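Local coordinates for endo-b-1,4-glucanase (Nasutitermes takasagoensis, PDB 1KS8), which probably hydrolyses internal beta-1,4-glucosidic linkages in cellulose, lichenin and cereal beta-glucans as a family 9 endoglucanase, at residues W74-F79 with G87-G92; Y140-S145 with D150-T155; A218-Y223 with Q261-K266; N282-N287 with F312-A317; T356-R361 with H385-A390. All blocks are in the same frame, centred on the assembly; numbering follows the deposited sequence.

How the contacts relate
The five contacts follow one another along the chain; none nests in or crosses another. Contact 1 closes a short helical link between helices 62-78 and 89-106. Contact 2 closes the short link from strand 139-142 into helix 149-165. Contact 3 spans a longer, partly helical excursion that includes helix 229-241, and joins helices 212-226 and 257-268. Contact 4 ties helix 271-286, the next in the chain, to helix 303-319. Contacts 1, 3 and 4 touch one another: W74 meets both W221 and F312, and V262 meets E316. G153 of contact 2 packs on A218 of contact 3. Contact 5 closes a loop region near the predicted catalytic residues and stands apart from the rest.

Contact 1: W74-F79 with G87-G92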
# COMPACT_ATOMS: atom_id res chain seq x y z
N TRP A 74 9.12 -3.94 1.33
CA TRP A 74 10.21 -3.08 1.80
C TRP A 74 10.39 -3.23 3.31
O TRP A 74 11.51 -3.39 3.81
CB TRP A 74 9.89 -1.64 1.42
CG TRP A 74 10.97 -0.62 1.63
CD1 TRP A 74 12.29 -0.85 1.91
CD2 TRP A 74 10.83 0.80 1.50
NE1 TRP A 74 12.97 0.34 1.97
CE2 TRP A 74 12.10 1.37 1.72
CE3 TRP A 74 9.74 1.64 1.22
CZ2 TRP A 74 12.32 2.75 1.67
CZ3 TRP A 74 9.96 3.01 1.17
CH2 TRP A 74 11.24 3.55 1.39
N GLY A 75 9.28 -3.18 4.05
CA GLY A 75 9.36 -3.32 5.49
C GLY A 75 9.77 -4.72 5.91
O GLY A 75 10.46 -4.90 6.91
N LEU A 76 9.35 -5.71 5.14
CA LEU A 76 9.68 -7.11 5.41
C LEU A 76 11.18 -7.34 5.24
O LEU A 76 11.76 -8.19 5.92
CB LEU A 76 8.92 -8.03 4.45
CG LEU A 76 7.77 -8.86 5.03
CD1 LEU A 76 7.14 -9.67 3.91
CD2 LEU A 76 8.29 -9.78 6.13
N ILE A 77 11.79 -6.60 4.32
CA ILE A 77 13.22 -6.73 4.07
C ILE A 77 14.07 -6.03 5.12
O ILE A 77 14.97 -6.63 5.70
CB ILE A 77 13.58 -6.15 2.68
CG1 ILE A 77 12.88 -6.96 1.58
CG2 ILE A 77 15.10 -6.17 2.49
CD1 ILE A 77 12.91 -6.28 0.21
N ASP A 78 13.77 -4.76 5.38
CA ASP A 78 14.53 -3.97 6.35
C ASP A 78 14.21 -4.24 7.82
O ASP A 78 15.06 -4.03 8.69
CB ASP A 78 14.33 -2.48 6.07
CG ASP A 78 15.03 -2.02 4.81
OD1 ASP A 78 14.80 -0.87 4.39
OD2 ASP A 78 15.83 -2.81 4.25
N PHE A 79 13.00 -4.71 8.10
CA PHE A 79 12.59 -4.96 9.47
C PHE A 79 12.00 -6.35 9.65
O PHE A 79 11.00 -6.53 10.36
CB PHE A 79 11.61 -3.86 9.90
CG PHE A 79 12.15 -2.47 9.72
CD1 PHE A 79 13.15 -1.98 10.56
CD2 PHE A 79 11.73 -1.68 8.66
CE1 PHE A 79 13.71 -0.72 10.35
CE2 PHE A 79 12.28 -0.42 8.44
CZ PHE A 79 13.28 0.06 9.28
N GLY A 87 5.95 -13.14 15.53
CA GLY A 87 5.50 -14.44 15.07
C GLY A 87 4.62 -14.28 13.84
O GLY A 87 3.68 -15.04 13.62
N ALA A 88 4.95 -13.28 13.02
CA ALA A 88 4.17 -12.99 11.82
C ALA A 88 4.98 -12.99 10.53
O ALA A 88 4.55 -12.41 9.53
CB ALA A 88 3.48 -11.64 12.00
N LEU A 89 6.14 -13.64 10.53
CA LEU A 89 6.97 -13.68 9.33
C LEU A 89 6.26 -14.40 8.18
O LEU A 89 6.22 -13.90 7.06
CB LEU A 89 8.30 -14.36 9.62
CG LEU A 89 9.28 -14.47 8.45
CD1 LEU A 89 9.58 -13.08 7.89
CD2 LEU A 89 10.56 -15.15 8.91
N ASP A 90 5.71 -15.58 8.46
CA ASP A 90 5.01 -16.33 7.42
C ASP A 90 3.83 -15.53 6.86
O ASP A 90 3.67 -15.42 5.64
CB ASP A 90 4.51 -17.67 7.97
CG ASP A 90 5.64 -18.64 8.23
OD1 ASP A 90 5.36 -19.74 8.77
OD2 ASP A 90 6.80 -18.32 7.89
N ASP A 91 3.02 -14.96 7.75
CA ASP A 91 1.87 -14.18 7.30
C ASP A 91 2.32 -12.93 6.54
O ASP A 91 1.68 -12.52 5.58
CB ASP A 91 0.99 -13.79 8.49
CG ASP A 91 0.10 -14.93 8.95
OD1 ASP A 91 -0.72 -14.71 9.86
OD2 ASP A 91 0.22 -16.05 8.40
N GLY A 92 3.43 -12.33 6.97
CA GLY A 92 3.94 -11.16 6.28
C GLY A 92 4.28 -11.51 4.85
O GLY A 92 3.97 -10.76 3.92
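L76 and L89 meet through one methyl each. L76 CD2 lies 4.0 Å from L89 CD1, and the two side chains cross obliquely. The second branch of L76 has a different target. Its CD1 rests on the backbone of helix 89-106, 3.4 Å from G92 O. The leucine fork therefore divides its ends between a side chain and a peptide carbonyl. G92 has no side chain to stand in the way, and this bare backbone is what L76 reaches. The nearest CA atoms across the contact, those of L76 and G92, are 7.1 Å apart.

L76 has chi1 -108°, away from the usual staggered positions, and in this turn its two methyls reach L89 and G92. L89 is relaxed, with CG anti to the backbone N (chi1 -180°). The CB of L89 does not point at the other helix, but the chain bends back and brings CD1 to L76.

L76 and G92 are buried, L89 only partly so. Other groups close round them. L76 also packs on Y83 of helix 80-85 and on V165 of helix 149-165. L89 also touches E80 and S84 of the short helix between the two segments. That link ends in a Schellman motif at G87, whose positive phi suits glycine. A88 follows as the N-cap of helix 89-106.

The contact ties helices 62-78 and 89-106, joined through the short helix 80-85, within the (alpha/alpha)6 barrel of glycosyl hydrolase family 9.

Contact 2: Y140-S145 with D150-T155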
# COMPACT_ATOMS: atom_id res chain seq x y z
N TYR A 140 -9.03 -3.91 -17.60
CA TYR A 140 -8.36 -2.91 -18.43
C TYR A 140 -6.85 -3.13 -18.39
O TYR A 140 -6.30 -3.47 -17.34
CB TYR A 140 -8.69 -1.51 -17.93
CG TYR A 140 -10.18 -1.21 -17.84
CD1 TYR A 140 -11.01 -1.35 -18.95
CD2 TYR A 140 -10.74 -0.77 -16.65
CE1 TYR A 140 -12.37 -1.04 -18.88
CE2 TYR A 140 -12.10 -0.46 -16.56
CZ TYR A 140 -12.91 -0.60 -17.67
OH TYR A 140 -14.25 -0.29 -17.59
N LYS A 141 -6.19 -2.92 -19.52
CA LYS A 141 -4.76 -3.13 -19.60
C LYS A 141 -3.99 -2.00 -20.26
O LYS A 141 -4.56 -1.13 -20.91
CB LYS A 141 -4.48 -4.41 -20.39
CG LYS A 141 -4.87 -4.30 -21.86
CD LYS A 141 -4.59 -5.59 -22.62
CE LYS A 141 -4.76 -5.41 -24.12
NZ LYS A 141 -6.13 -4.94 -24.48
N ILE A 142 -2.68 -2.03 -20.07
CA ILE A 142 -1.79 -1.10 -20.73
C ILE A 142 -0.97 -2.00 -21.65
O ILE A 142 -0.82 -3.20 -21.38
CB ILE A 142 -0.83 -0.35 -19.75
CG1 ILE A 142 -0.13 -1.33 -18.81
CG2 ILE A 142 -1.61 0.70 -18.96
CD1 ILE A 142 0.94 -0.68 -17.94
N ASP A 143 -0.50 -1.45 -22.76
CA ASP A 143 0.30 -2.21 -23.71
C ASP A 143 1.18 -1.23 -24.49
O ASP A 143 1.27 -0.07 -24.12
CB ASP A 143 -0.59 -3.02 -24.66
CG ASP A 143 -1.71 -2.21 -25.28
OD1 ASP A 143 -1.47 -1.04 -25.65
OD2 ASP A 143 -2.83 -2.74 -25.41
N THR A 144 1.82 -1.70 -25.56
CA THR A 144 2.69 -0.82 -26.32
C THR A 144 2.00 0.38 -26.97
O THR A 144 2.63 1.41 -27.18
CB THR A 144 3.47 -1.60 -27.40
OG1 THR A 144 2.55 -2.27 -28.28
CG2 THR A 144 4.39 -2.62 -26.75
N SER A 145 0.71 0.24 -27.28
CA SER A 145 -0.03 1.34 -27.91
C SER A 145 -0.65 2.27 -26.86
O SER A 145 -0.91 3.44 -27.13
CB SER A 145 -1.13 0.78 -28.82
OG SER A 145 -2.09 0.05 -28.09
N ASP A 150 4.14 4.45 -15.01
CA ASP A 150 3.98 4.47 -13.57
C ASP A 150 3.43 3.15 -13.03
O ASP A 150 3.96 2.62 -12.05
CB ASP A 150 3.08 5.65 -13.13
CG ASP A 150 1.92 5.93 -14.08
OD1 ASP A 150 1.65 5.13 -15.00
OD2 ASP A 150 1.26 6.97 -13.89
N LEU A 151 2.40 2.63 -13.67
CA LEU A 151 1.80 1.36 -13.24
C LEU A 151 2.77 0.20 -13.43
O LEU A 151 2.97 -0.60 -12.52
CB LEU A 151 0.53 1.09 -14.04
CG LEU A 151 -0.14 -0.27 -13.83
CD1 LEU A 151 -0.60 -0.42 -12.39
CD2 LEU A 151 -1.32 -0.40 -14.78
N ALA A 152 3.38 0.11 -14.61
CA ALA A 152 4.33 -0.95 -14.90
C ALA A 152 5.56 -0.82 -14.00
O ALA A 152 6.10 -1.82 -13.52
CB ALA A 152 4.74 -0.90 -16.37
N GLY A 153 5.99 0.42 -13.78
CA GLY A 153 7.14 0.66 -12.93
C GLY A 153 6.92 0.28 -11.48
O GLY A 153 7.77 -0.38 -10.88
N GLU A 154 5.79 0.67 -10.91
CA GLU A 154 5.52 0.34 -9.52
C GLU A 154 5.38 -1.17 -9.36
O GLU A 154 5.82 -1.74 -8.37
CB GLU A 154 4.25 1.02 -9.02
CG GLU A 154 4.03 0.88 -7.51
CD GLU A 154 5.16 1.47 -6.70
OE1 GLU A 154 5.52 2.64 -6.94
OE2 GLU A 154 5.71 0.77 -5.81
N THR A 155 4.78 -1.82 -10.36
CA THR A 155 4.61 -3.26 -10.30
C THR A 155 5.97 -3.95 -10.40
O THR A 155 6.22 -4.93 -9.71
CB THR A 155 3.67 -3.75 -11.42
OG1 THR A 155 2.41 -3.07 -11.31
CG2 THR A 155 3.43 -5.25 -11.29
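I142 packs on L151 and A152 in a small, buried apolar contact between strand 139-142 and helix 149-165. The strand is an outer one of a three-stranded antiparallel sheet set against the helices of the (alpha/alpha)6 barrel. One methyl does the work. I142 CD1 lies 3.9 Å from L151 CD2 and 4.1 Å from A152 CB. With chi1 50°, CG1 of I142 sits between the backbone N and the carbonyl carbon, a crowded position that aims CD1 at the helix. L151 answers with CG anti to its own N (chi1 173°). F187 of helix 171-190 touches both I142 and A152 and closes the apolar patch.

The helix also carries polar groups. E154 forms a salt bridge with K256 and accepts from W217 NE1. Its OE1 comes close to an oxygen of E214, a calcium ligand in a structure of this protein, so one of the two acids may be protonated here. The side chain of L151 is about 8 Å from that of E214.

Within the helix, L151 O takes two donors. T155 N reaches it at 3.1 Å and T155 OG1 at 2.8 Å, from opposite faces of the carbonyl plane.

Contact 3: A218-Y223 with Q261-K266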
# COMPACT_ATOMS: atom_id res chain seq x y z
N ALA A 218 11.64 1.95 -9.72
CA ALA A 218 11.74 0.60 -10.25
C ALA A 218 13.19 0.20 -10.52
O ALA A 218 13.62 -0.90 -10.19
CB ALA A 218 10.92 0.48 -11.53
N ALA A 219 13.95 1.11 -11.13
CA ALA A 219 15.35 0.84 -11.44
C ALA A 219 16.14 0.59 -10.16
O ALA A 219 16.97 -0.31 -10.10
CB ALA A 219 15.96 2.01 -12.21
N ALA A 220 15.88 1.40 -9.13
CA ALA A 220 16.58 1.24 -7.87
C ALA A 220 16.28 -0.12 -7.24
O ALA A 220 17.19 -0.80 -6.77
CB ALA A 220 16.19 2.36 -6.91
N TRP A 221 15.01 -0.51 -7.24
CA TRP A 221 14.64 -1.81 -6.68
C TRP A 221 15.24 -2.96 -7.46
O TRP A 221 15.67 -3.96 -6.88
CB TRP A 221 13.12 -1.94 -6.60
CG TRP A 221 12.56 -1.35 -5.34
CD1 TRP A 221 11.86 -0.18 -5.22
CD2 TRP A 221 12.71 -1.88 -4.02
NE1 TRP A 221 11.57 0.05 -3.89
CE2 TRP A 221 12.08 -0.97 -3.14
CE3 TRP A 221 13.32 -3.03 -3.50
CZ2 TRP A 221 12.04 -1.18 -1.75
CZ3 TRP A 221 13.28 -3.24 -2.12
CH2 TRP A 221 12.64 -2.32 -1.27
N LEU A 222 15.29 -2.83 -8.79
CA LEU A 222 15.87 -3.88 -9.61
C LEU A 222 17.36 -4.01 -9.32
O LEU A 222 17.90 -5.11 -9.31
CB LEU A 222 15.64 -3.59 -11.09
CG LEU A 222 14.29 -4.13 -11.59
CD1 LEU A 222 13.97 -3.56 -12.95
CD2 LEU A 222 14.33 -5.65 -11.61
N TYR A 223 18.03 -2.88 -9.07
CA TYR A 223 19.45 -2.93 -8.75
C TYR A 223 19.62 -3.69 -7.44
O TYR A 223 20.49 -4.56 -7.31
CB TYR A 223 20.03 -1.53 -8.60
CG TYR A 223 21.45 -1.54 -8.07
CD1 TYR A 223 22.47 -2.18 -8.76
CD2 TYR A 223 21.76 -0.92 -6.86
CE1 TYR A 223 23.77 -2.22 -8.26
CE2 TYR A 223 23.06 -0.94 -6.35
CZ TYR A 223 24.06 -1.60 -7.06
OH TYR A 223 25.34 -1.63 -6.55
N GLN A 261 14.73 8.54 -2.68
CA GLN A 261 15.91 9.13 -2.06
C GLN A 261 16.49 8.34 -0.90
O GLN A 261 17.70 8.14 -0.83
CB GLN A 261 15.57 10.56 -1.62
CG GLN A 261 15.39 11.50 -2.81
CD GLN A 261 14.65 12.77 -2.47
OE1 GLN A 261 14.60 13.70 -3.27
NE2 GLN A 261 14.05 12.81 -1.29
N VAL A 262 15.65 7.86 0.01
CA VAL A 262 16.17 7.10 1.13
C VAL A 262 16.66 5.73 0.66
O VAL A 262 17.59 5.16 1.23
CB VAL A 262 15.11 6.96 2.27
CG1 VAL A 262 14.06 5.92 1.90
CG2 VAL A 262 15.80 6.61 3.58
N LEU A 263 16.05 5.22 -0.41
CA LEU A 263 16.44 3.93 -0.97
C LEU A 263 17.81 4.08 -1.64
O LEU A 263 18.73 3.29 -1.38
CB LEU A 263 15.42 3.46 -2.01
CG LEU A 263 15.14 1.96 -2.19
CD1 LEU A 263 14.59 1.74 -3.59
CD2 LEU A 263 16.40 1.14 -1.99
N LEU A 264 17.95 5.08 -2.50
CA LEU A 264 19.22 5.31 -3.18
C LEU A 264 20.33 5.66 -2.20
O LEU A 264 21.50 5.33 -2.42
CB LEU A 264 19.08 6.41 -4.24
CG LEU A 264 18.38 5.97 -5.53
CD1 LEU A 264 18.20 7.17 -6.45
CD2 LEU A 264 19.21 4.90 -6.23
N ALA A 265 19.98 6.33 -1.10
CA ALA A 265 20.98 6.68 -0.10
C ALA A 265 21.57 5.39 0.47
O ALA A 265 22.78 5.30 0.68
CB ALA A 265 20.34 7.50 1.02
N LYS A 266 20.72 4.40 0.70
CA LYS A 266 21.18 3.13 1.24
C LYS A 266 21.97 2.32 0.22
O LYS A 266 22.99 1.70 0.55
CB LYS A 266 19.98 2.30 1.72
CG LYS A 266 20.37 0.96 2.35
CD LYS A 266 19.14 0.22 2.85
CE LYS A 266 19.54 -1.02 3.64
NZ LYS A 266 20.34 -1.98 2.84
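L263 makes the tight part of this contact with W221 and A220. Its CD1 lies over the face of the W221 five-membered ring, 3.6 Å from the ring centroid and 18° off the normal. In this CH-pi contact the two side chains stand at about a right angle. The same methyl is 3.7 Å from A220 CB. The L263 chi1 of -148°, off the usual staggered positions, is the turn that lays CD1 over the ring.

The packing then slackens. L264 CD2 is 4.0 Å from A220 CB. Y223 points its CB toward the other helix without touching it, and K266 is exposed.

Helices 212-226 and 257-268 belong to the (alpha/alpha)6 barrel of family 9. Their segments run roughly alongside, 32° apart, with axes 10.2 Å apart at closest approach. The small A220 lets L264 come near: their CA atoms are 6.7 Å apart.

W221 also meets W74 and W217 edge-to-face and packs on A157, A160 and A161. With an alanine in place of W221, L263 CD1 would probably lose the face it rests on, and W74 and W217 their aromatic partner. The W221 side chain is about 8 Å from that of E214, which binds calcium in another structure of this protein.

Contact 4: N282-N287 with F312-A317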
# COMPACT_ATOMS: atom_id res chain seq x y z
N ASN A 282 13.46 16.83 8.66
CA ASN A 282 13.58 17.95 9.58
C ASN A 282 12.42 18.92 9.37
O ASN A 282 11.87 19.46 10.32
CB ASN A 282 14.91 18.68 9.36
CG ASN A 282 16.10 17.87 9.85
OD1 ASN A 282 17.25 18.22 9.58
ND2 ASN A 282 15.83 16.80 10.59
N TYR A 283 12.04 19.11 8.11
CA TYR A 283 10.93 19.99 7.78
C TYR A 283 9.63 19.48 8.39
O TYR A 283 8.86 20.25 8.98
CB TYR A 283 10.75 20.10 6.26
CG TYR A 283 9.45 20.78 5.89
CD1 TYR A 283 9.27 22.14 6.11
CD2 TYR A 283 8.37 20.04 5.41
CE1 TYR A 283 8.05 22.76 5.85
CE2 TYR A 283 7.15 20.64 5.15
CZ TYR A 283 6.99 22.00 5.38
OH TYR A 283 5.78 22.60 5.16
N LEU A 284 9.38 18.18 8.25
CA LEU A 284 8.17 17.60 8.81
C LEU A 284 8.11 17.78 10.32
O LEU A 284 7.09 18.20 10.86
CB LEU A 284 8.09 16.10 8.48
CG LEU A 284 7.87 15.70 7.02
CD1 LEU A 284 7.87 14.18 6.93
CD2 LEU A 284 6.56 16.27 6.50
N ILE A 285 9.21 17.45 10.99
CA ILE A 285 9.27 17.56 12.44
C ILE A 285 9.16 18.99 12.95
O ILE A 285 8.40 19.28 13.88
CB ILE A 285 10.59 16.95 12.97
CG1 ILE A 285 10.62 15.45 12.67
CG2 ILE A 285 10.73 17.21 14.47
CD1 ILE A 285 11.88 14.74 13.12
N ASN A 286 9.91 19.89 12.33
CA ASN A 286 9.94 21.29 12.75
C ASN A 286 8.88 22.23 12.21
O ASN A 286 8.44 23.13 12.92
CB ASN A 286 11.32 21.88 12.42
CG ASN A 286 12.45 21.21 13.18
OD1 ASN A 286 13.60 21.20 12.72
ND2 ASN A 286 12.15 20.66 14.34
N ASN A 287 8.46 22.04 10.96
CA ASN A 287 7.52 22.98 10.36
C ASN A 287 6.18 22.52 9.77
O ASN A 287 5.23 23.30 9.77
CB ASN A 287 8.26 23.80 9.32
CG ASN A 287 9.49 24.50 9.89
OD1 ASN A 287 10.62 24.20 9.51
ND2 ASN A 287 9.26 25.42 10.81
N PHE A 312 7.27 6.13 8.46
CA PHE A 312 8.12 5.09 7.88
C PHE A 312 9.36 5.68 7.23
O PHE A 312 10.44 5.11 7.34
CB PHE A 312 7.36 4.25 6.86
CG PHE A 312 8.13 3.05 6.41
CD1 PHE A 312 8.52 2.07 7.32
CD2 PHE A 312 8.54 2.93 5.08
CE1 PHE A 312 9.29 0.99 6.92
CE2 PHE A 312 9.32 1.84 4.68
CZ PHE A 312 9.69 0.88 5.60
N ILE A 313 9.21 6.81 6.54
CA ILE A 313 10.37 7.45 5.92
C ILE A 313 11.36 7.83 7.02
O ILE A 313 12.57 7.69 6.84
CB ILE A 313 9.95 8.71 5.12
CG1 ILE A 313 9.22 8.29 3.84
CG2 ILE A 313 11.18 9.55 4.78
CD1 ILE A 313 10.07 7.46 2.88
N MET A 314 10.85 8.29 8.15
CA MET A 314 11.70 8.67 9.27
C MET A 314 12.45 7.46 9.82
O MET A 314 13.63 7.55 10.16
CB MET A 314 10.88 9.32 10.38
CG MET A 314 10.37 10.70 10.02
SD MET A 314 9.47 11.45 11.38
CE MET A 314 8.58 12.74 10.52
N LEU A 315 11.75 6.33 9.92
CA LEU A 315 12.36 5.11 10.43
C LEU A 315 13.44 4.62 9.47
O LEU A 315 14.48 4.11 9.89
CB LEU A 315 11.29 4.04 10.66
CG LEU A 315 10.39 4.37 11.86
CD1 LEU A 315 9.09 3.58 11.79
CD2 LEU A 315 11.14 4.06 13.14
N GLU A 316 13.20 4.78 8.17
CA GLU A 316 14.17 4.36 7.17
C GLU A 316 15.38 5.30 7.22
O GLU A 316 16.52 4.87 7.05
CB GLU A 316 13.55 4.39 5.77
CG GLU A 316 12.68 3.18 5.46
CD GLU A 316 13.50 1.95 5.12
OE1 GLU A 316 12.98 0.82 5.24
OE2 GLU A 316 14.68 2.12 4.72
N ALA A 317 15.12 6.58 7.47
CA ALA A 317 16.18 7.57 7.56
C ALA A 317 17.07 7.27 8.77
O ALA A 317 18.29 7.41 8.70
CB ALA A 317 15.59 8.96 7.67
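The flat group of F312 stands back from M314, L284 and I285, the three residues that touch. One face of the F312 ring carries E316 CG, 3.6 Å above the plane and offset toward the rim. F312 also meets the ring of W74 edge-to-face. The contact itself involves no ring and is made by the thioether chain of M314 and the branched aliphatic chains of L284 and I285.

M314 is the reaching side chain. Its CG is anti to the carbonyl carbon (chi1 -71°), and the chain is extended beyond CG. This carries CE across to helix 271-286. There the M314 CE methyl lies 3.9 Å from L284 CD1 and 4.0 Å from L284 CB. It is also 4.0 Å from I285 CG1. One methyl thus touches two successive residues, and the L284 and I285 side chains each run at a slant to that of M314.

Near the end of helix 271-286, K290 NZ bonds the carbonyl oxygens L284 O and I285 O. On the other helix, E316 OE1 lies very close to D78 OD1. Two negative charges would repel there, so one acid is probably protonated.

I285 and M314 share F330 of helix 324-341 as a further neighbour. M314 also packs on V281, a turn earlier on helix 271-286. A317 continues the packing on that helix at V277 and also touches Y327 of helix 324-341. On other sides of helix 303-319, F312 and L315 lean on helix 415-430.

Contact 5: T356-R361 with H385-A390; sequences TRPHHR and HVLSGA. With SO4 (sulfate ion), chain B.
H360 lies with one face of its ring against L387. Its CB is 4.1 Å from L387 CD2. H360 CG comes closer, at 3.6 Å from the same methyl. L387 CD2 sits over the centre of the ring, 9° off the normal, in a CH-pi contact. H360 CE1 meets the other branch, L387 CD1, at 3.7 Å. ND1 bonds S363 OG, and NE2 bonds Q19 OE1 at the tip. The H360 side chain also caps a backbone N at the start of helix 361-364. P358 CG adds a lighter touch on L387 CD2.

With an alanine at H360, L387 would probably lose the ring face it packs on, and Q19 and S363 their polar mate.

The flanking residues hold a sulfate, most likely from the crystallisation solution. R361 grips it with two nitrogens: NH1 bonds O4 at 2.8 Å and NH2 bonds O2 at 2.9 Å. H359 NE2 reaches O1 at 2.6 Å, near the ring plane.

R357 forms a salt bridge with D403, predicted to be catalytic. The side chain of H360 is about 7 Å from that of E412, the other predicted catalytic residue. The loops thus border the probable active site of this family 9 enzyme.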
# COMPACT_ATOMS: atom_id res chain seq x y z
N THR A 356 -16.05 2.19 14.40
CA THR A 356 -16.78 0.93 14.25
C THR A 356 -17.61 0.92 12.97
O THR A 356 -18.25 -0.08 12.65
CB THR A 356 -17.72 0.67 15.44
OG1 THR A 356 -18.77 1.65 15.47
CG2 THR A 356 -16.95 0.72 16.75
N ARG A 357 -17.59 2.03 12.25
CA ARG A 357 -18.36 2.14 11.01
C ARG A 357 -17.49 2.52 9.81
O ARG A 357 -17.79 3.48 9.09
CB ARG A 357 -19.49 3.16 11.19
CG ARG A 357 -20.42 2.83 12.35
CD ARG A 357 -21.47 3.92 12.54
NE ARG A 357 -22.43 3.59 13.59
CZ ARG A 357 -22.16 3.56 14.89
NH1 ARG A 357 -20.94 3.84 15.33
NH2 ARG A 357 -23.11 3.25 15.76
N PRO A 358 -16.40 1.78 9.57
CA PRO A 358 -15.57 2.13 8.41
C PRO A 358 -16.38 2.04 7.12
O PRO A 358 -17.30 1.23 7.00
CB PRO A 358 -14.44 1.10 8.47
CG PRO A 358 -15.07 -0.08 9.14
CD PRO A 358 -15.89 0.57 10.24
N HIS A 359 -16.04 2.91 6.17
CA HIS A 359 -16.70 2.95 4.86
C HIS A 359 -16.19 1.71 4.13
O HIS A 359 -15.31 1.79 3.27
CB HIS A 359 -16.26 4.22 4.13
CG HIS A 359 -17.01 4.48 2.86
ND1 HIS A 359 -18.28 5.00 2.84
CD2 HIS A 359 -16.66 4.29 1.57
CE1 HIS A 359 -18.69 5.12 1.59
NE2 HIS A 359 -17.72 4.70 0.80
N HIS A 360 -16.79 0.57 4.45
CA HIS A 360 -16.31 -0.70 3.94
C HIS A 360 -17.46 -1.69 3.80
O HIS A 360 -18.12 -2.04 4.78
CB HIS A 360 -15.26 -1.18 4.94
CG HIS A 360 -14.48 -2.38 4.52
ND1 HIS A 360 -14.86 -3.66 4.85
CD2 HIS A 360 -13.31 -2.49 3.85
CE1 HIS A 360 -13.94 -4.51 4.41
NE2 HIS A 360 -12.99 -3.82 3.80
N ARG A 361 -17.69 -2.14 2.57
CA ARG A 361 -18.78 -3.05 2.27
C ARG A 361 -18.77 -4.42 2.93
O ARG A 361 -19.71 -4.77 3.66
CB ARG A 361 -18.90 -3.22 0.76
CG ARG A 361 -19.34 -1.96 0.05
CD ARG A 361 -19.19 -2.09 -1.45
NE ARG A 361 -19.67 -0.91 -2.17
CZ ARG A 361 -19.04 0.27 -2.20
NH1 ARG A 361 -17.90 0.44 -1.55
NH2 ARG A 361 -19.57 1.27 -2.89
N HIS A 385 -19.22 -6.80 11.13
CA HIS A 385 -17.92 -7.41 11.41
C HIS A 385 -16.91 -6.34 11.78
O HIS A 385 -16.87 -5.27 11.18
CB HIS A 385 -17.38 -8.14 10.17
CG HIS A 385 -18.30 -9.16 9.59
ND1 HIS A 385 -18.61 -10.34 10.24
CD2 HIS A 385 -18.97 -9.19 8.41
CE1 HIS A 385 -19.42 -11.05 9.48
NE2 HIS A 385 -19.66 -10.38 8.37
N VAL A 386 -16.09 -6.63 12.78
CA VAL A 386 -15.05 -5.70 13.19
C VAL A 386 -13.93 -5.86 12.16
O VAL A 386 -13.45 -6.97 11.91
CB VAL A 386 -14.52 -6.03 14.60
CG1 VAL A 386 -13.28 -5.20 14.90
CG2 VAL A 386 -15.60 -5.75 15.63
N LEU A 387 -13.52 -4.75 11.55
CA LEU A 387 -12.48 -4.78 10.53
C LEU A 387 -11.11 -4.60 11.19
O LEU A 387 -10.42 -3.60 10.99
CB LEU A 387 -12.73 -3.67 9.50
CG LEU A 387 -11.86 -3.68 8.25
CD1 LEU A 387 -12.02 -4.99 7.49
CD2 LEU A 387 -12.27 -2.51 7.36
N SER A 388 -10.73 -5.60 11.97
CA SER A 388 -9.48 -5.56 12.71
C SER A 388 -8.28 -5.10 11.90
O SER A 388 -8.00 -5.62 10.82
CB SER A 388 -9.19 -6.95 13.30
OG SER A 388 -10.30 -7.40 14.06
N GLY A 389 -7.57 -4.11 12.45
CA GLY A 389 -6.36 -3.60 11.82
C GLY A 389 -6.44 -2.45 10.84
O GLY A 389 -5.41 -1.85 10.52
N ALA A 390 -7.63 -2.14 10.35
CA ALA A 390 -7.78 -1.06 9.36
C ALA A 390 -7.56 0.34 9.90
O ALA A 390 -8.20 0.76 10.87
CB ALA A 390 -9.16 -1.15 8.71
S SO4 B . -16.61 3.83 -2.57
O1 SO4 B . -16.98 5.10 -1.65
O2 SO4 B . -17.83 3.50 -3.26
O3 SO4 B . -15.62 4.15 -3.38
O4 SO4 B . -16.31 2.80 -1.61